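Local structure of uncharacterized protein (Legionella longbeachae NSW150, 4JZA) at residues A[344-349]-A[392-397]; A[376-381]-A[446-451]. The protein is a phosphoinositide phosphatase that probably removes the 3-phosphate from phosphatidylinositol 3-phosphate. All blocks are in the same frame, centred on the assembly; numbering follows the deposited sequence.

Interaction 1. Residues A[344-349]-A[392-397]; sequences TLPLPA and QRHSDS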
ATOM      1  N   THR A 344      -8.223  -1.575  -1.785  1.00 40.27           N
ATOM      2  CA  THR A 344      -8.907  -1.294  -3.031  1.00 39.45           C
ATOM      3  C   THR A 344      -9.816  -2.444  -3.525  1.00 43.02           C
ATOM      4  O   THR A 344     -10.579  -2.271  -4.482  1.00 41.75           O
ATOM      5  CB  THR A 344      -7.892  -0.979  -4.135  1.00 38.92           C
ATOM      6  OG1 THR A 344      -6.929  -2.019  -4.228  1.00 38.59           O
ATOM      7  CG2 THR A 344      -7.186   0.283  -3.842  1.00 39.15           C
ATOM      8  N   LEU A 345      -9.747  -3.607  -2.867  1.00 42.79           N
ATOM      9  CA  LEU A 345     -10.583  -4.740  -3.223  1.00 39.80           C
ATOM     10  C   LEU A 345     -11.492  -5.037  -2.032  1.00 41.77           C
ATOM     11  O   LEU A 345     -11.113  -4.872  -0.870  1.00 37.48           O
ATOM     12  CB  LEU A 345      -9.715  -5.940  -3.540  1.00 39.80           C
ATOM     13  CG  LEU A 345      -8.639  -5.761  -4.628  1.00 40.43           C
ATOM     14  CD1 LEU A 345      -7.749  -7.002  -4.681  1.00 41.59           C
ATOM     15  CD2 LEU A 345      -9.267  -5.573  -5.989  1.00 38.09           C
ATOM     16  N   PRO A 346     -12.724  -5.470  -2.309  1.00 45.01           N
ATOM     17  CA  PRO A 346     -13.731  -5.547  -1.265  1.00 44.11           C
ATOM     18  C   PRO A 346     -13.702  -6.847  -0.480  1.00 41.95           C
ATOM     19  O   PRO A 346     -14.668  -7.564  -0.431  1.00 42.60           O
ATOM     20  CB  PRO A 346     -15.035  -5.391  -2.050  1.00 45.20           C
ATOM     21  CG  PRO A 346     -14.744  -5.989  -3.369  1.00 44.97           C
ATOM     22  CD  PRO A 346     -13.284  -5.766  -3.641  1.00 44.31           C
ATOM     23  N   LEU A 347     -12.578  -7.117   0.132  1.00 41.72           N
ATOM     24  CA  LEU A 347     -12.451  -8.208   1.079  1.00 41.33           C
ATOM     25  C   LEU A 347     -11.406  -7.842   2.101  1.00 38.62           C
ATOM     26  O   LEU A 347     -10.551  -7.038   1.851  1.00 44.91           O
ATOM     27  CB  LEU A 347     -12.071  -9.503   0.379  1.00 43.95           C
ATOM     28  CG  LEU A 347     -10.667  -9.675  -0.194  1.00 44.05           C
ATOM     29  CD1 LEU A 347     -10.502 -11.111  -0.661  1.00 44.10           C
ATOM     30  CD2 LEU A 347     -10.462  -8.713  -1.340  1.00 44.36           C
ATOM     31  N   PRO A 348     -11.483  -8.403   3.272  1.00 41.34           N
ATOM     32  CA  PRO A 348     -10.699  -7.902   4.425  1.00 41.39           C
ATOM     33  C   PRO A 348      -9.217  -8.128   4.389  1.00 39.94           C
ATOM     34  O   PRO A 348      -8.722  -9.189   3.940  1.00 37.64           O
ATOM     35  CB  PRO A 348     -11.218  -8.725   5.603  1.00 39.75           C
ATOM     36  CG  PRO A 348     -12.446  -9.393   5.119  1.00 41.13           C
ATOM     37  CD  PRO A 348     -12.369  -9.515   3.648  1.00 42.71           C
ATOM     38  N   ALA A 349      -8.525  -7.153   4.948  1.00 38.17           N
ATOM     39  CA  ALA A 349      -7.089  -7.151   4.899  1.00 38.87           C
ATOM     40  C   ALA A 349      -6.583  -7.499   6.229  1.00 38.38           C
ATOM     41  O   ALA A 349      -7.238  -7.228   7.242  1.00 37.86           O
ATOM     42  CB  ALA A 349      -6.554  -5.796   4.498  1.00 40.84           C
ATOM     43  N   GLN A 392     -19.822   1.078   0.197  1.00 52.31           N
ATOM     44  CA  GLN A 392     -20.663   0.177   0.985  1.00 48.71           C
ATOM     45  C   GLN A 392     -20.486  -1.304   0.630  1.00 45.38           C
ATOM     46  O   GLN A 392     -20.747  -2.174   1.443  1.00 44.52           O
ATOM     47  CB  GLN A 392     -22.136   0.560   0.817  1.00 49.10           C
ATOM     48  CG  GLN A 392     -22.479   1.930   1.391  1.00 55.73           C
ATOM     49  CD  GLN A 392     -23.962   2.326   1.218  1.00 61.71           C
ATOM     50  OE1 GLN A 392     -24.317   3.491   1.374  1.00 64.09           O
ATOM     51  NE2 GLN A 392     -24.824   1.356   0.904  1.00 61.84           N
ATOM     52  N   ARG A 393     -20.130  -1.613  -0.601  1.00 41.66           N
ATOM     53  CA  ARG A 393     -19.892  -3.004  -0.940  1.00 42.87           C
ATOM     54  C   ARG A 393     -18.685  -3.448  -0.117  1.00 45.98           C
ATOM     55  O   ARG A 393     -18.698  -4.545   0.403  1.00 48.57           O
ATOM     56  CB  ARG A 393     -19.656  -3.184  -2.442  1.00 42.27           C
ATOM     57  CG  ARG A 393     -19.000  -4.480  -2.867  1.00 42.36           C
ATOM     58  CD  ARG A 393     -19.874  -5.659  -2.591  1.00 42.66           C
ATOM     59  NE  ARG A 393     -19.103  -6.879  -2.797  1.00 42.64           N
ATOM     60  CZ  ARG A 393     -18.849  -7.416  -3.975  1.00 44.71           C
ATOM     61  NH1 ARG A 393     -19.327  -6.860  -5.080  1.00 49.53           N
ATOM     62  NH2 ARG A 393     -18.153  -8.540  -4.051  1.00 45.60           N
ATOM     63  N   HIS A 394     -17.661  -2.588   0.006  1.00 46.90           N
ATOM     64  CA  HIS A 394     -16.514  -2.838   0.894  1.00 46.15           C
ATOM     65  C   HIS A 394     -16.894  -3.033   2.377  1.00 46.09           C
ATOM     66  O   HIS A 394     -16.532  -4.050   2.997  1.00 44.59           O
ATOM     67  CB  HIS A 394     -15.480  -1.713   0.762  1.00 44.31           C
ATOM     68  CG  HIS A 394     -14.681  -1.782  -0.490  1.00 43.99           C
ATOM     69  ND1 HIS A 394     -13.363  -2.171  -0.500  1.00 45.50           N
ATOM     70  CD2 HIS A 394     -15.012  -1.543  -1.780  1.00 44.42           C
ATOM     71  CE1 HIS A 394     -12.909  -2.144  -1.743  1.00 47.31           C
ATOM     72  NE2 HIS A 394     -13.891  -1.775  -2.541  1.00 44.87           N
ATOM     73  N   SER A 395     -17.601  -2.068   2.956  1.00 44.54           N
ATOM     74  CA  SER A 395     -17.940  -2.187   4.355  1.00 45.50           C
ATOM     75  C   SER A 395     -18.883  -3.353   4.608  1.00 47.56           C
ATOM     76  O   SER A 395     -18.670  -4.152   5.521  1.00 48.08           O
ATOM     77  CB  SER A 395     -18.468  -0.866   4.906  1.00 48.69           C
ATOM     78  OG  SER A 395     -19.687  -0.504   4.303  1.00 54.44           O
ATOM     79  N   ASP A 396     -19.891  -3.523   3.768  1.00 49.19           N
ATOM     80  CA  ASP A 396     -20.840  -4.641   3.973  1.00 50.32           C
ATOM     81  C   ASP A 396     -20.127  -5.975   3.860  1.00 48.20           C
ATOM     82  O   ASP A 396     -20.224  -6.840   4.735  1.00 49.86           O
ATOM     83  CB  ASP A 396     -21.983  -4.672   2.921  1.00 54.01           C
ATOM     84  CG  ASP A 396     -23.008  -3.519   3.042  1.00 53.84           C
ATOM     85  OD1 ASP A 396     -23.261  -2.972   4.145  1.00 54.79           O
ATOM     86  OD2 ASP A 396     -23.580  -3.189   1.976  1.00 55.50           O
ATOM     87  N   SER A 397     -19.457  -6.154   2.731  1.00 44.98           N
ATOM     88  CA  SER A 397     -18.838  -7.410   2.422  1.00 44.50           C
ATOM     89  C   SER A 397     -17.816  -7.736   3.468  1.00 44.63           C
ATOM     90  O   SER A 397     -17.697  -8.896   3.855  1.00 50.46           O
ATOM     91  CB  SER A 397     -18.208  -7.424   1.013  1.00 45.71           C
ATOM     92  OG  SER A 397     -19.167  -7.669  -0.041  1.00 46.16           O
TER
HETATM   93  O   HOH W   1     -13.030  -1.448  -5.274  1.00 39.27           O
HETATM   94  O   HOH W   2     -11.935  -3.240   1.538  1.00 36.27           O
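S397 OG is gripped twice: R393 NE, one helical turn earlier, donates to it at 2.9 Å, and Y171 OH adds a weak hydrogen bond. R393 starts with CG anti to its backbone N and bends at chi2 (66°), so its chain runs forward along the helix toward S397. S397 OG then lies close to the guanidinium plane, although the N-H...O line is bent to 141°. A salt bridge from NH1 to E177 and a hydrogen bond from NH2 to Y171 OH help to fix the rotation of this group. P346 CG rests over the rim of one guanidinium face, 4.2 Å above its plane. The same proline ring also covers H394: its CB stands 3.7 Å from the imidazole centroid and almost on the ring normal, a CH-pi contact. P346 is thus shared by two consecutive side chains of helix 388-402. Both imidazole nitrogens of H394 point at waters lying in the ring plane. One water is 2.9 Å from H394 NE2 and donates to T344 O; the other is 2.7 Å from H394 ND1 and donates to L345 O. The two bridges straddle the CE1 edge and hold the ring against the backbone of T344 and L345. P346 O bonds to Y171 OH, bringing the same tyrosine to both segments. L345 O also takes a weak bond from L347 N at 2.9 Å, which closes an inverse gamma turn centred on P346, a tight loop bend packed here against the side of a helix just ahead of strand 352-359.

Interaction 2. Residues A[376-381]-A[446-451]; sequences SHIATR and KLARSA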
ATOM      1  N   SER A 376      -7.942  -5.290   9.194  1.00 42.06           N
ATOM      2  CA  SER A 376      -7.944  -3.867   8.922  1.00 40.67           C
ATOM      3  C   SER A 376      -9.379  -3.373   9.000  1.00 43.54           C
ATOM      4  O   SER A 376     -10.311  -4.128   8.790  1.00 42.87           O
ATOM      5  CB  SER A 376      -7.371  -3.584   7.543  1.00 41.01           C
ATOM      6  OG  SER A 376      -6.014  -3.944   7.482  1.00 40.66           O
ATOM      7  N   HIS A 377      -9.551  -2.103   9.320  1.00 43.10           N
ATOM      8  CA  HIS A 377     -10.865  -1.542   9.536  1.00 43.24           C
ATOM      9  C   HIS A 377     -11.781  -2.009   8.422  1.00 40.80           C
ATOM     10  O   HIS A 377     -11.355  -2.107   7.339  1.00 41.79           O
ATOM     11  CB  HIS A 377     -10.802  -0.003   9.557  1.00 42.76           C
ATOM     12  CG  HIS A 377     -11.964   0.619  10.270  1.00 43.50           C
ATOM     13  ND1 HIS A 377     -13.126   0.961   9.627  1.00 44.34           N
ATOM     14  CD2 HIS A 377     -12.166   0.887  11.577  1.00 43.80           C
ATOM     15  CE1 HIS A 377     -13.980   1.450  10.501  1.00 44.72           C
ATOM     16  NE2 HIS A 377     -13.416   1.429  11.692  1.00 44.60           N
ATOM     17  N   ILE A 378     -13.035  -2.314   8.701  1.00 43.12           N
ATOM     18  CA  ILE A 378     -13.962  -2.848   7.662  1.00 43.79           C
ATOM     19  C   ILE A 378     -14.228  -1.863   6.517  1.00 43.61           C
ATOM     20  O   ILE A 378     -14.559  -2.265   5.411  1.00 40.32           O
ATOM     21  CB  ILE A 378     -15.330  -3.269   8.264  1.00 43.13           C
ATOM     22  CG1 ILE A 378     -15.934  -2.159   9.138  1.00 41.92           C
ATOM     23  CG2 ILE A 378     -15.198  -4.525   9.118  1.00 42.01           C
ATOM     24  CD1 ILE A 378     -17.424  -2.306   9.308  1.00 42.31           C
ATOM     25  N   ALA A 379     -14.063  -0.574   6.786  1.00 47.10           N
ATOM     26  CA  ALA A 379     -14.285   0.447   5.772  1.00 48.27           C
ATOM     27  C   ALA A 379     -12.959   0.795   5.146  1.00 47.57           C
ATOM     28  O   ALA A 379     -11.901   0.655   5.781  1.00 48.64           O
ATOM     29  CB  ALA A 379     -14.900   1.676   6.389  1.00 48.15           C
ATOM     30  N   THR A 380     -12.984   1.256   3.904  1.00 46.26           N
ATOM     31  CA  THR A 380     -11.711   1.485   3.206  1.00 46.02           C
ATOM     32  C   THR A 380     -11.338   2.962   3.095  1.00 43.03           C
ATOM     33  O   THR A 380     -12.044   3.738   2.497  1.00 45.70           O
ATOM     34  CB  THR A 380     -11.672   0.774   1.848  1.00 44.49           C
ATOM     35  OG1 THR A 380     -10.540   1.234   1.125  1.00 43.36           O
ATOM     36  CG2 THR A 380     -12.948   1.031   1.055  1.00 45.69           C
ATOM     37  N   ARG A 381     -10.221   3.340   3.706  1.00 43.32           N
ATOM     38  CA  ARG A 381      -9.641   4.669   3.509  1.00 44.25           C
ATOM     39  C   ARG A 381      -9.266   4.970   2.040  1.00 42.16           C
ATOM     40  O   ARG A 381      -9.130   6.125   1.660  1.00 46.41           O
ATOM     41  CB  ARG A 381      -8.381   4.839   4.386  1.00 45.35           C
ATOM     42  CG  ARG A 381      -7.210   3.973   3.938  1.00 47.49           C
ATOM     43  CD  ARG A 381      -5.934   4.273   4.709  1.00 48.93           C
ATOM     44  NE  ARG A 381      -5.585   5.692   4.626  1.00 51.06           N
ATOM     45  CZ  ARG A 381      -4.903   6.385   5.553  1.00 58.01           C
ATOM     46  NH1 ARG A 381      -4.455   5.830   6.701  1.00 52.09           N
ATOM     47  NH2 ARG A 381      -4.694   7.689   5.341  1.00 63.65           N
ATOM     48  N   LYS A 446     -17.919   6.542  10.637  1.00 48.47           N
ATOM     49  CA  LYS A 446     -19.317   6.595  10.164  1.00 49.54           C
ATOM     50  C   LYS A 446     -19.628   5.444   9.219  1.00 48.45           C
ATOM     51  O   LYS A 446     -20.725   4.885   9.275  1.00 49.91           O
ATOM     52  CB  LYS A 446     -19.670   7.885   9.471  1.00 51.98           C
ATOM     53  CG  LYS A 446     -19.464   9.142  10.280  1.00 59.35           C
ATOM     54  CD  LYS A 446     -19.421  10.334   9.325  1.00 65.82           C
ATOM     55  CE  LYS A 446     -19.240  11.639  10.083  1.00 73.70           C
ATOM     56  NZ  LYS A 446     -18.760  12.732   9.193  1.00 77.89           N
ATOM     57  N   LEU A 447     -18.674   5.081   8.366  1.00 47.34           N
ATOM     58  CA  LEU A 447     -18.889   4.000   7.411  1.00 48.05           C
ATOM     59  C   LEU A 447     -19.163   2.691   8.109  1.00 48.31           C
ATOM     60  O   LEU A 447     -19.991   1.911   7.633  1.00 53.34           O
ATOM     61  CB  LEU A 447     -17.709   3.840   6.464  1.00 48.33           C
ATOM     62  CG  LEU A 447     -17.731   4.967   5.436  1.00 53.99           C
ATOM     63  CD1 LEU A 447     -16.349   5.160   4.829  1.00 56.76           C
ATOM     64  CD2 LEU A 447     -18.797   4.768   4.351  1.00 51.54           C
ATOM     65  N   ALA A 448     -18.529   2.474   9.259  1.00 47.18           N
ATOM     66  CA  ALA A 448     -18.744   1.232  10.020  1.00 48.10           C
ATOM     67  C   ALA A 448     -20.084   1.182  10.781  1.00 47.36           C
ATOM     68  O   ALA A 448     -20.708   0.115  10.882  1.00 45.75           O
ATOM     69  CB  ALA A 448     -17.576   0.980  10.962  1.00 47.52           C
ATOM     70  N   ARG A 449     -20.510   2.335  11.291  1.00 46.98           N
ATOM     71  CA  ARG A 449     -21.811   2.487  11.931  1.00 49.54           C
ATOM     72  C   ARG A 449     -22.903   2.168  10.979  1.00 49.91           C
ATOM     73  O   ARG A 449     -23.823   1.403  11.308  1.00 51.41           O
ATOM     74  CB  ARG A 449     -22.001   3.922  12.390  1.00 56.07           C
ATOM     75  CG  ARG A 449     -21.146   4.298  13.587  1.00 59.62           C
ATOM     76  CD  ARG A 449     -21.863   3.960  14.884  1.00 64.41           C
ATOM     77  NE  ARG A 449     -20.942   3.815  15.999  1.00 68.38           N
ATOM     78  CZ  ARG A 449     -21.312   3.485  17.226  1.00 70.33           C
ATOM     79  NH1 ARG A 449     -22.586   3.238  17.497  1.00 69.57           N
ATOM     80  NH2 ARG A 449     -20.394   3.356  18.173  1.00 66.76           N
ATOM     81  N   SER A 450     -22.820   2.767   9.794  1.00 51.88           N
ATOM     82  CA  SER A 450     -23.811   2.533   8.747  1.00 56.31           C
ATOM     83  C   SER A 450     -23.894   1.053   8.409  1.00 56.81           C
ATOM     84  O   SER A 450     -24.984   0.511   8.323  1.00 57.95           O
ATOM     85  CB  SER A 450     -23.464   3.299   7.477  1.00 60.01           C
ATOM     86  OG  SER A 450     -23.485   4.702   7.685  1.00 61.27           O
ATOM     87  N   ALA A 451     -22.743   0.408   8.238  1.00 52.29           N
ATOM     88  CA  ALA A 451     -22.702  -0.995   7.868  1.00 53.27           C
ATOM     89  C   ALA A 451     -23.361  -1.905   8.881  1.00 54.46           C
ATOM     90  O   ALA A 451     -24.081  -2.826   8.503  1.00 53.51           O
ATOM     91  CB  ALA A 451     -21.268  -1.431   7.655  1.00 56.14           C
TER
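A448, I378 and A379 have the most surface buried where loop 376-381 lies on helix 441-454. I378 points at the helix with CG1 in the crowded position between backbone N and carbonyl carbon (chi1 50°) and then extends, so the tip CD1 meets A448 CB at 3.7 Å and reaches on to A451 CB at 4.3 Å. A448 CB is met from a second direction by H377 CE1, also at 3.7 Å. Beside this cluster A379 CB abuts L447 CB at 3.5 Å, with L447 CD1 a little farther off. The loop is bent so that A379 N makes a weak bond to H377 ND1. I378 O accepts from N398 ND2, tying the loop to helix 388-402 as well. The H377 backbone also hydrogen-bonds with V551, and S376 OG with S552 O; these belong to CVSGKDR, which fits the CX5R signature of cysteine-based phosphatases. Charged ends keep off the interface: K446 and R449 start away from the loop, and R449 salt-bridges D483. Methyl and methylene groups, with one imidazole C-H, carry the contact, so it probably rests on close fit and exclusion of water rather than on charge.

How the interactions relate
From the N terminus, the chain passes through 344-349, runs up and down strands 352-359 and 365-374, makes loop 376-381, and enters helix 388-402, where 392-397 closes interaction 1. It then crosses strand 412-416 to helix 441-454, where 446-451 closes interaction 2. The segments alternate, so the two loops cross rather than nest, and their centres lie about 9 Å apart. A probable backbone hydrogen bond, A349 O to S376 N at 2.8 Å, joins the two loop segments. T380 CG2 packs on H394, and S395 on A451, which ties the two helices to the loops that lead into strand 352-359 and out of strand 365-374.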